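Local coordinates for secreted protein (Streptomyces lividans TK24, PDB 5LXZ) that probably acts as a copper-radical oxidase of the galactose oxidase-like AA5 family, pairing a bound copper ion with a protein-centred radical, at residues V292-T297 / D321-T326; T526-A531 / G565-V570. The protein carries 1 engineered substitution. All blocks are in the same frame, centred on the assembly; numbering follows the deposited sequence.

Interaction 1 is a meeting of two loops in the Kelch-repeat region and interaction 2 a pairing of two strands of the early set domain. In interaction 1 Phe-295 and Pro-296 are buried and none of the touching residues is fully exposed; no direct hydrogen bond crosses it, and proline packing, a water and the fit round a glycine do the work. Interaction 2, its centre about 37 Å from that of the chain, is held by regular backbone hydrogen bonds, with one apolar face and one polar, largely solvent-facing face. The contacts share no strand or loop, and the nearest atoms of interactions 1 and 2 are about 35 Å apart.

Interaction 1 (V292-T297 / D321-T326); sequences VRQFPT and DDVGRT. With EDO (1,2-ethanediol), chain M; ACT (acetate ion), chain D; ACT (acetate ion), chain E.
Pro-296, Gln-294 and Gly-324 lose most surface where these two loops meet, and no direct hydrogen bond links them. The proline ring drives its CD against the carbonyl of Gly-324, with CD only 3.0 Å from Gly-324 O. Its CB lies over one face of the Arg-325 guanidinium, whose NH1 is drawn on to Glu-350 in a salt bridge. Gln-294, CG anti to its backbone N (chi1 -173°) and the chain extended beyond, crosses Val-323 at about a right angle, OE1 standing 3.9 Å from Val-323 CG1. A water bridges side chain and backbone, 2.9 Å from Gln-294 OE1 and 2.8 Å from Val-323 O. Gly-324 has a positive phi of 71°, and a CB here would fall 2.5 Å from Gln-294 O, a clash; the close fit therefore depends on glycine. That same Gln-294 O accepts a bond of 2.7 Å from O2 of an ethanediol, whose C2 rests over one face of the Phe-295 ring. The loop leading from strand 285-288 of one Kelch blade to strand 301-303 of the next is thereby tied to the loop between strands 309-311 and 328-330 of that second blade, where Tyr-311 meets the Phe-295 ring edge-to-face and hydrogen-bonds Gly-324 O.

Interaction 2 (T526-A531 / G565-V570); sequences TFTSRA and GDKLTV
The Phe-527 ring is the one aromatic group of this strand pair: the carbonyl O of Leu-568 lies at its edge, in the ring plane, while Val-570 CG2 comes obliquely to within 3.8 Å of Phe-527 CE1. Beyond the pair, Leu-512, Ile-519, Met-586 and Val-601 also touch the ring, so the face holding Phe-527 and Leu-568 belongs to the interior of the early set domain. Strand 567-571 pairs antiparallel with the outermost strand 524-528. Phe-527 and Leu-568 form the hydrogen-bonded pair: Phe-527 N reaches Leu-568 O at 2.8 Å in the carbonyl plane, and Leu-568 N returns a nearly straight bond to Phe-527 O (2.9 Å, 175°). Past the strand's end Ser-529 N extends the ladder to Asp-566 O, 2.8 Å away. On the opposite face Thr-526 OG1 and Thr-569 OG1 share a hydrogen bond of 2.9 Å. Asp-566, its CG in the crowded position between N and carbonyl carbon (chi1 68°), runs alongside Thr-528 and offers the syn lone pair of OD1 to Lys-567 NZ at 3.2 Å. An alanine at Asp-566 would lose this salt bridge and the carboxylate beside Thr-528, and would probably leave the bent lysine less fixed. Backbone bonds therefore set the register, apolar side chains anchor one face, and the hydroxyl and charged groups of the other suit it to solvent, consistent with the exposure of Thr-526 and Lys-567.

Interaction 1 (V292-T297 / D321-T326)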
ATOM      1  N   VAL A 292      -9.464  16.425  12.540  1.00 10.46           N
ATOM      2  CA  VAL A 292      -9.305  16.089  11.146  1.00 10.85           C
ATOM      3  C   VAL A 292      -7.846  16.121  10.710  1.00  9.59           C
ATOM      4  O   VAL A 292      -7.126  17.083  10.962  1.00  9.69           O
ATOM      5  CB  VAL A 292     -10.070  17.178  10.310  1.00 12.24           C
ATOM      6  CG1 VAL A 292      -9.780  17.107   8.830  1.00 14.13           C
ATOM      7  CG2 VAL A 292     -11.547  17.053  10.550  1.00 14.21           C
ATOM      8  N   ARG A 293      -7.423  15.083   9.976  1.00  8.48           N
ATOM      9  CA  ARG A 293      -6.196  15.198   9.198  0.60  8.67           C
ATOM     10  C   ARG A 293      -6.298  14.330   7.973  1.00  8.27           C
ATOM     11  O   ARG A 293      -6.436  13.108   8.027  1.00  7.91           O
ATOM     12  CB  ARG A 293      -4.935  14.905   9.953  0.60  8.97           C
ATOM     13  CG  ARG A 293      -3.753  15.216   9.050  0.60  9.52           C
ATOM     14  CD  ARG A 293      -2.486  15.504   9.768  0.60  9.81           C
ATOM     15  NE  ARG A 293      -2.471  16.682  10.615  0.60 10.03           N
ATOM     16  CZ  ARG A 293      -2.294  17.951  10.216  0.60 10.39           C
ATOM     17  NH1 ARG A 293      -2.163  18.279   8.934  0.60 11.93           N
ATOM     18  NH2 ARG A 293      -2.234  18.903  11.129  0.60 10.26           N
ATOM     19  N   GLN A 294      -6.291  15.045   6.847  1.00  8.71           N
ATOM     20  CA  GLN A 294      -6.579  14.443   5.573  1.00  8.71           C
ATOM     21  C   GLN A 294      -5.333  14.075   4.799  1.00  8.02           C
ATOM     22  O   GLN A 294      -4.360  14.843   4.761  1.00  8.45           O
ATOM     23  CB  GLN A 294      -7.454  15.392   4.754  1.00  9.50           C
ATOM     24  CG  GLN A 294      -7.967  14.807   3.463  1.00  9.99           C
ATOM     25  CD  GLN A 294      -8.748  15.806   2.654  1.00 11.84           C
ATOM     26  OE1 GLN A 294      -8.293  16.262   1.582  1.00 14.58           O
ATOM     27  NE2 GLN A 294      -9.925  16.116   3.114  1.00 11.39           N
ATOM     28  N   PHE A 295      -5.398  12.883   4.206  1.00  8.20           N
ATOM     29  CA  PHE A 295      -4.363  12.373   3.321  1.00  7.70           C
ATOM     30  C   PHE A 295      -4.999  11.727   2.094  1.00  7.16           C
ATOM     31  O   PHE A 295      -6.138  11.280   2.167  1.00  7.00           O
ATOM     32  CB  PHE A 295      -3.530  11.270   4.020  1.00  8.27           C
ATOM     33  CG  PHE A 295      -2.754  11.723   5.218  1.00  8.80           C
ATOM     34  CD1 PHE A 295      -3.317  11.683   6.482  1.00  8.88           C
ATOM     35  CD2 PHE A 295      -1.453  12.189   5.072  1.00  9.39           C
ATOM     36  CE1 PHE A 295      -2.605  12.108   7.573  1.00  9.13           C
ATOM     37  CE2 PHE A 295      -0.724  12.623   6.188  1.00 10.17           C
ATOM     38  CZ  PHE A 295      -1.304  12.532   7.447  1.00  9.48           C
ATOM     39  N   PRO A 296      -4.220  11.578   1.027  1.00  7.16           N
ATOM     40  CA  PRO A 296      -4.642  10.718  -0.062  1.00  6.79           C
ATOM     41  C   PRO A 296      -4.737   9.270   0.375  1.00  6.57           C
ATOM     42  O   PRO A 296      -4.360   8.979   1.505  1.00  7.02           O
ATOM     43  CB  PRO A 296      -3.522  10.863  -1.100  1.00  7.01           C
ATOM     44  CG  PRO A 296      -2.371  11.397  -0.338  1.00  7.61           C
ATOM     45  CD  PRO A 296      -2.892  12.176   0.805  1.00  7.59           C
ATOM     46  N   THR A 297      -5.153   8.391  -0.508  1.00  6.34           N
ATOM     47  CA  THR A 297      -5.332   6.976  -0.159  1.00  6.56           C
ATOM     48  C   THR A 297      -4.013   6.254  -0.035  1.00  6.24           C
ATOM     49  O   THR A 297      -2.982   6.698  -0.524  1.00  6.12           O
ATOM     50  CB  THR A 297      -6.204   6.256  -1.195  1.00  7.08           C
ATOM     51  OG1 THR A 297      -5.513   6.206  -2.450  1.00  7.56           O
ATOM     52  CG2 THR A 297      -7.552   6.902  -1.304  1.00  7.71           C
ATOM     53  N   ASP A 321      -4.589  18.007  -4.669  1.00 11.89           N
ATOM     54  CA  ASP A 321      -3.139  18.025  -4.825  1.00 13.27           C
ATOM     55  C   ASP A 321      -2.424  18.880  -3.806  1.00 13.68           C
ATOM     56  O   ASP A 321      -1.194  18.965  -3.847  1.00 15.10           O
ATOM     57  CB  ASP A 321      -2.739  18.439  -6.239  1.00 15.43           C
ATOM     58  CG  ASP A 321      -3.141  19.828  -6.575  1.00 15.74           C
ATOM     59  OD1 ASP A 321      -3.614  20.622  -5.718  1.00 15.97           O
ATOM     60  OD2 ASP A 321      -3.069  20.105  -7.808  1.00 21.30           O
ATOM     61  N   ASP A 322      -3.134  19.470  -2.879  1.00 14.06           N
ATOM     62  CA  ASP A 322      -2.554  20.491  -1.992  1.00 16.40           C
ATOM     63  C   ASP A 322      -2.894  20.317  -0.519  1.00 14.12           C
ATOM     64  O   ASP A 322      -2.721  21.225   0.287  1.00 14.19           O
ATOM     65  CB  ASP A 322      -2.968  21.876  -2.489  1.00 19.66           C
ATOM     66  CG  ASP A 322      -4.451  22.156  -2.349  1.00 23.41           C
ATOM     67  OD1 ASP A 322      -5.302  21.274  -2.068  1.00 22.09           O
ATOM     68  OD2 ASP A 322      -4.805  23.340  -2.551  1.00 30.73           O
ATOM     69  N   VAL A 323      -3.355  19.116  -0.175  1.00 12.20           N
ATOM     70  CA  VAL A 323      -3.604  18.761   1.197  1.00 12.58           C
ATOM     71  C   VAL A 323      -3.018  17.368   1.337  1.00 10.72           C
ATOM     72  O   VAL A 323      -3.395  16.448   0.607  1.00 11.26           O
ATOM     73  CB  VAL A 323      -5.104  18.688   1.538  1.00 13.56           C
ATOM     74  CG1 VAL A 323      -5.300  18.269   2.972  1.00 14.40           C
ATOM     75  CG2 VAL A 323      -5.764  20.037   1.243  1.00 14.93           C
ATOM     76  N   GLY A 324      -2.151  17.189   2.318  1.00  9.53           N
ATOM     77  CA  GLY A 324      -1.647  15.872   2.629  1.00  8.94           C
ATOM     78  C   GLY A 324      -0.703  15.278   1.618  1.00  8.36           C
ATOM     79  O   GLY A 324      -0.608  14.062   1.489  1.00  7.78           O
ATOM     80  N   ARG A 325      -0.045  16.131   0.843  1.00  8.14           N
ATOM     81  CA  ARG A 325       0.832  15.691  -0.176  1.00  8.59           C
ATOM     82  C   ARG A 325       2.283  15.911   0.190  1.00  7.93           C
ATOM     83  O   ARG A 325       3.168  15.513  -0.567  1.00  9.10           O
ATOM     84  CB  ARG A 325       0.509  16.389  -1.511  1.00  9.47           C
ATOM     85  CG  ARG A 325      -0.869  16.091  -1.985  1.00 11.12           C
ATOM     86  CD  ARG A 325      -0.919  14.789  -2.682  1.00 12.16           C
ATOM     87  NE  ARG A 325      -2.224  14.576  -3.304  1.00 13.18           N
ATOM     88  CZ  ARG A 325      -2.462  13.630  -4.209  1.00 12.97           C
ATOM     89  NH1 ARG A 325      -1.471  12.921  -4.685  1.00 10.69           N
ATOM     90  NH2 ARG A 325      -3.695  13.479  -4.702  1.00 12.67           N
ATOM     91  N   THR A 326       2.534  16.591   1.299  1.00  7.80           N
ATOM     92  CA  THR A 326       3.948  16.863   1.694  1.00  7.95           C
ATOM     93  C   THR A 326       4.372  15.821   2.747  1.00  7.15           C
ATOM     94  O   THR A 326       3.633  15.639   3.718  1.00  6.51           O
ATOM     95  CB  THR A 326       4.079  18.250   2.307  1.00  9.07           C
ATOM     96  OG1 THR A 326       3.522  19.222   1.383  1.00 10.28           O
ATOM     97  CG2 THR A 326       5.526  18.608   2.493  1.00 10.02           C
TER
HETATM   98  C1  EDO M 712      -0.668  16.919   6.426  1.00 24.97           C
HETATM   99  O1  EDO M 712      -0.829  17.954   5.445  1.00 32.16           O
HETATM  100  C2  EDO M 712      -1.864  15.978   6.356  1.00 24.38           C
HETATM  101  O2  EDO M 712      -3.140  16.657   6.344  1.00 20.07           O
HETATM  102  C   ACT D 703      -1.403  21.821   9.125  1.00 44.51           C
HETATM  103  O   ACT D 703      -2.385  21.697   9.894  1.00 44.99           O
HETATM  104  OXT ACT D 703      -0.235  21.806   9.570  1.00 45.68           O
HETATM  105  CH3 ACT D 703      -1.646  21.975   7.653  1.00 46.73           C
HETATM  106  C   ACT E 704      -0.887  20.543   3.650  1.00 42.49           C
HETATM  107  O   ACT E 704      -1.813  19.925   4.195  1.00 47.28           O
HETATM  108  OXT ACT E 704       0.036  19.923   3.085  1.00 41.22           O
HETATM  109  CH3 ACT E 704      -0.907  22.046   3.685  1.00 43.81           C
HETATM  110  O   HOH W   1      -5.773  14.949   0.904  1.00 12.10           O

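Interaction 2 (T526-A531 / G565-V570)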
ATOM      1  N   THR A 526      17.548 -17.906  24.041  1.00 13.71           N
ATOM      2  CA  THR A 526      18.686 -18.691  23.597  1.00 14.38           C
ATOM      3  C   THR A 526      18.204 -19.700  22.565  1.00 13.38           C
ATOM      4  O   THR A 526      17.167 -20.337  22.710  1.00 15.59           O
ATOM      5  CB  THR A 526      19.371 -19.362  24.807  1.00 15.71           C
ATOM      6  OG1 THR A 526      19.844 -18.346  25.696  1.00 17.28           O
ATOM      7  CG2 THR A 526      20.584 -20.190  24.391  1.00 17.57           C
ATOM      8  N   PHE A 527      18.987 -19.809  21.509  1.00 12.87           N
ATOM      9  CA  PHE A 527      18.742 -20.648  20.362  1.00 13.52           C
ATOM     10  C   PHE A 527      19.955 -21.553  20.180  1.00 14.35           C
ATOM     11  O   PHE A 527      21.031 -21.271  20.696  1.00 15.12           O
ATOM     12  CB  PHE A 527      18.558 -19.772  19.115  1.00 14.09           C
ATOM     13  CG  PHE A 527      17.330 -18.926  19.160  1.00 14.25           C
ATOM     14  CD1 PHE A 527      17.314 -17.749  19.894  1.00 14.36           C
ATOM     15  CD2 PHE A 527      16.162 -19.343  18.498  1.00 14.94           C
ATOM     16  CE1 PHE A 527      16.162 -16.962  19.943  1.00 14.81           C
ATOM     17  CE2 PHE A 527      15.010 -18.564  18.554  1.00 15.41           C
ATOM     18  CZ  PHE A 527      15.029 -17.374  19.277  1.00 14.69           C
ATOM     19  N   THR A 528      19.766 -22.618  19.422  1.00 15.58           N
ATOM     20  CA  THR A 528      20.871 -23.494  19.040  1.00 16.55           C
ATOM     21  C   THR A 528      21.319 -23.212  17.628  1.00 16.10           C
ATOM     22  O   THR A 528      20.510 -23.210  16.685  1.00 16.98           O
ATOM     23  CB  THR A 528      20.454 -24.956  19.178  1.00 17.61           C
ATOM     24  OG1 THR A 528      20.066 -25.188  20.535  1.00 20.23           O
ATOM     25  CG2 THR A 528      21.584 -25.929  18.806  1.00 18.97           C
ATOM     26  N   SER A 529      22.616 -23.006  17.473  1.00 17.11           N
ATOM     27  CA  SER A 529      23.216 -22.971  16.159  1.00 17.30           C
ATOM     28  C   SER A 529      24.599 -23.597  16.257  1.00 18.07           C
ATOM     29  O   SER A 529      25.443 -23.065  16.967  1.00 17.83           O
ATOM     30  CB  SER A 529      23.374 -21.543  15.651  1.00 17.08           C
ATOM     31  OG  SER A 529      24.024 -21.547  14.397  1.00 18.37           O
ATOM     32  N   ARG A 530      24.809 -24.700  15.556  1.00 19.58           N
ATOM     33  CA  ARG A 530      26.175 -25.247  15.421  1.00 23.16           C
ATOM     34  C   ARG A 530      27.140 -24.201  14.842  1.00 23.05           C
ATOM     35  O   ARG A 530      28.324 -24.158  15.206  1.00 24.87           O
ATOM     36  CB  ARG A 530      26.152 -26.517  14.578  1.00 25.44           C
ATOM     37  CG  ARG A 530      25.450 -27.670  15.277  1.00 29.46           C
ATOM     38  CD  ARG A 530      25.437 -28.922  14.406  1.00 32.64           C
ATOM     39  NE  ARG A 530      24.636 -28.739  13.188  1.00 34.99           N
ATOM     40  CZ  ARG A 530      23.311 -28.888  13.093  1.00 35.95           C
ATOM     41  NH1 ARG A 530      22.565 -29.228  14.143  1.00 37.59           N
ATOM     42  NH2 ARG A 530      22.715 -28.683  11.921  1.00 37.88           N
ATOM     43  N   ALA A 531      26.617 -23.311  13.995  1.00 19.44           N
ATOM     44  CA  ALA A 531      27.377 -22.203  13.431  1.00 19.21           C
ATOM     45  C   ALA A 531      27.315 -20.915  14.256  1.00 17.48           C
ATOM     46  O   ALA A 531      27.578 -19.830  13.733  1.00 17.73           O
ATOM     47  CB  ALA A 531      26.856 -21.934  12.026  1.00 19.91           C
ATOM     48  N   GLY A 565      29.712 -21.687  22.230  1.00 20.90           N
ATOM     49  CA  GLY A 565      29.549 -23.054  21.740  1.00 21.07           C
ATOM     50  C   GLY A 565      28.459 -23.060  20.689  1.00 21.60           C
ATOM     51  O   GLY A 565      28.506 -22.263  19.754  1.00 23.61           O
ATOM     52  N   ASP A 566      27.484 -23.941  20.839  1.00 20.31           N
ATOM     53  CA  ASP A 566      26.398 -24.040  19.868  1.00 21.46           C
ATOM     54  C   ASP A 566      25.159 -23.235  20.317  1.00 20.20           C
ATOM     55  O   ASP A 566      24.068 -23.483  19.803  1.00 21.93           O
ATOM     56  CB  ASP A 566      26.053 -25.509  19.571  1.00 23.83           C
ATOM     57  CG  ASP A 566      25.425 -26.248  20.756  1.00 27.84           C
ATOM     58  OD1 ASP A 566      25.472 -25.748  21.906  1.00 30.37           O
ATOM     59  OD2 ASP A 566      24.865 -27.374  20.538  1.00 32.27           O
ATOM     60  N   LYS A 567      25.340 -22.336  21.291  1.00 18.41           N
ATOM     61  CA  LYS A 567      24.245 -21.544  21.866  1.00 17.80           C
ATOM     62  C   LYS A 567      24.392 -20.084  21.470  1.00 16.80           C
ATOM     63  O   LYS A 567      25.475 -19.498  21.566  1.00 17.27           O
ATOM     64  CB  LYS A 567      24.213 -21.654  23.381  1.00 19.76           C
ATOM     65  CG  LYS A 567      23.983 -23.062  23.913  1.00 22.81           C
ATOM     66  CD  LYS A 567      22.599 -23.631  23.639  1.00 24.26           C
ATOM     67  CE  LYS A 567      22.327 -24.847  24.524  0.50 24.99           C
ATOM     68  NZ  LYS A 567      23.381 -25.895  24.382  0.50 25.50           N
ATOM     69  N   LEU A 568      23.298 -19.526  20.953  1.00 14.04           N
ATOM     70  CA  LEU A 568      23.222 -18.139  20.562  1.00 14.04           C
ATOM     71  C   LEU A 568      22.163 -17.474  21.424  1.00 12.55           C
ATOM     72  O   LEU A 568      21.002 -17.856  21.368  1.00 13.03           O
ATOM     73  CB  LEU A 568      22.830 -18.075  19.103  1.00 14.76           C
ATOM     74  CG  LEU A 568      22.902 -16.668  18.550  1.00 16.38           C
ATOM     75  CD1 LEU A 568      24.336 -16.220  18.292  1.00 17.71           C
ATOM     76  CD2 LEU A 568      22.111 -16.570  17.267  1.00 16.43           C
ATOM     77  N   THR A 569      22.574 -16.500  22.230  1.00 12.37           N
ATOM     78  CA  THR A 569      21.637 -15.744  23.086  1.00 12.70           C
ATOM     79  C   THR A 569      21.423 -14.401  22.434  1.00 12.08           C
ATOM     80  O   THR A 569      22.359 -13.689  22.181  1.00 12.86           O
ATOM     81  CB  THR A 569      22.184 -15.584  24.484  1.00 14.15           C
ATOM     82  OG1 THR A 569      22.297 -16.914  25.008  1.00 15.76           O
ATOM     83  CG2 THR A 569      21.257 -14.784  25.362  1.00 14.98           C
ATOM     84  N   VAL A 570      20.170 -14.040  22.231  1.00 11.35           N
ATOM     85  CA  VAL A 570      19.832 -12.761  21.591  1.00 11.64           C
ATOM     86  C   VAL A 570      19.043 -11.921  22.569  1.00 11.08           C
ATOM     87  O   VAL A 570      18.351 -12.462  23.416  1.00 11.54           O
ATOM     88  CB  VAL A 570      19.023 -12.981  20.296  1.00 11.28           C
ATOM     89  CG1 VAL A 570      19.753 -13.921  19.367  1.00 11.28           C
ATOM     90  CG2 VAL A 570      17.637 -13.531  20.566  1.00 11.37           C
TER
HETATM   91  O   HOH W   2      29.602 -22.170  17.105  1.00 28.93           O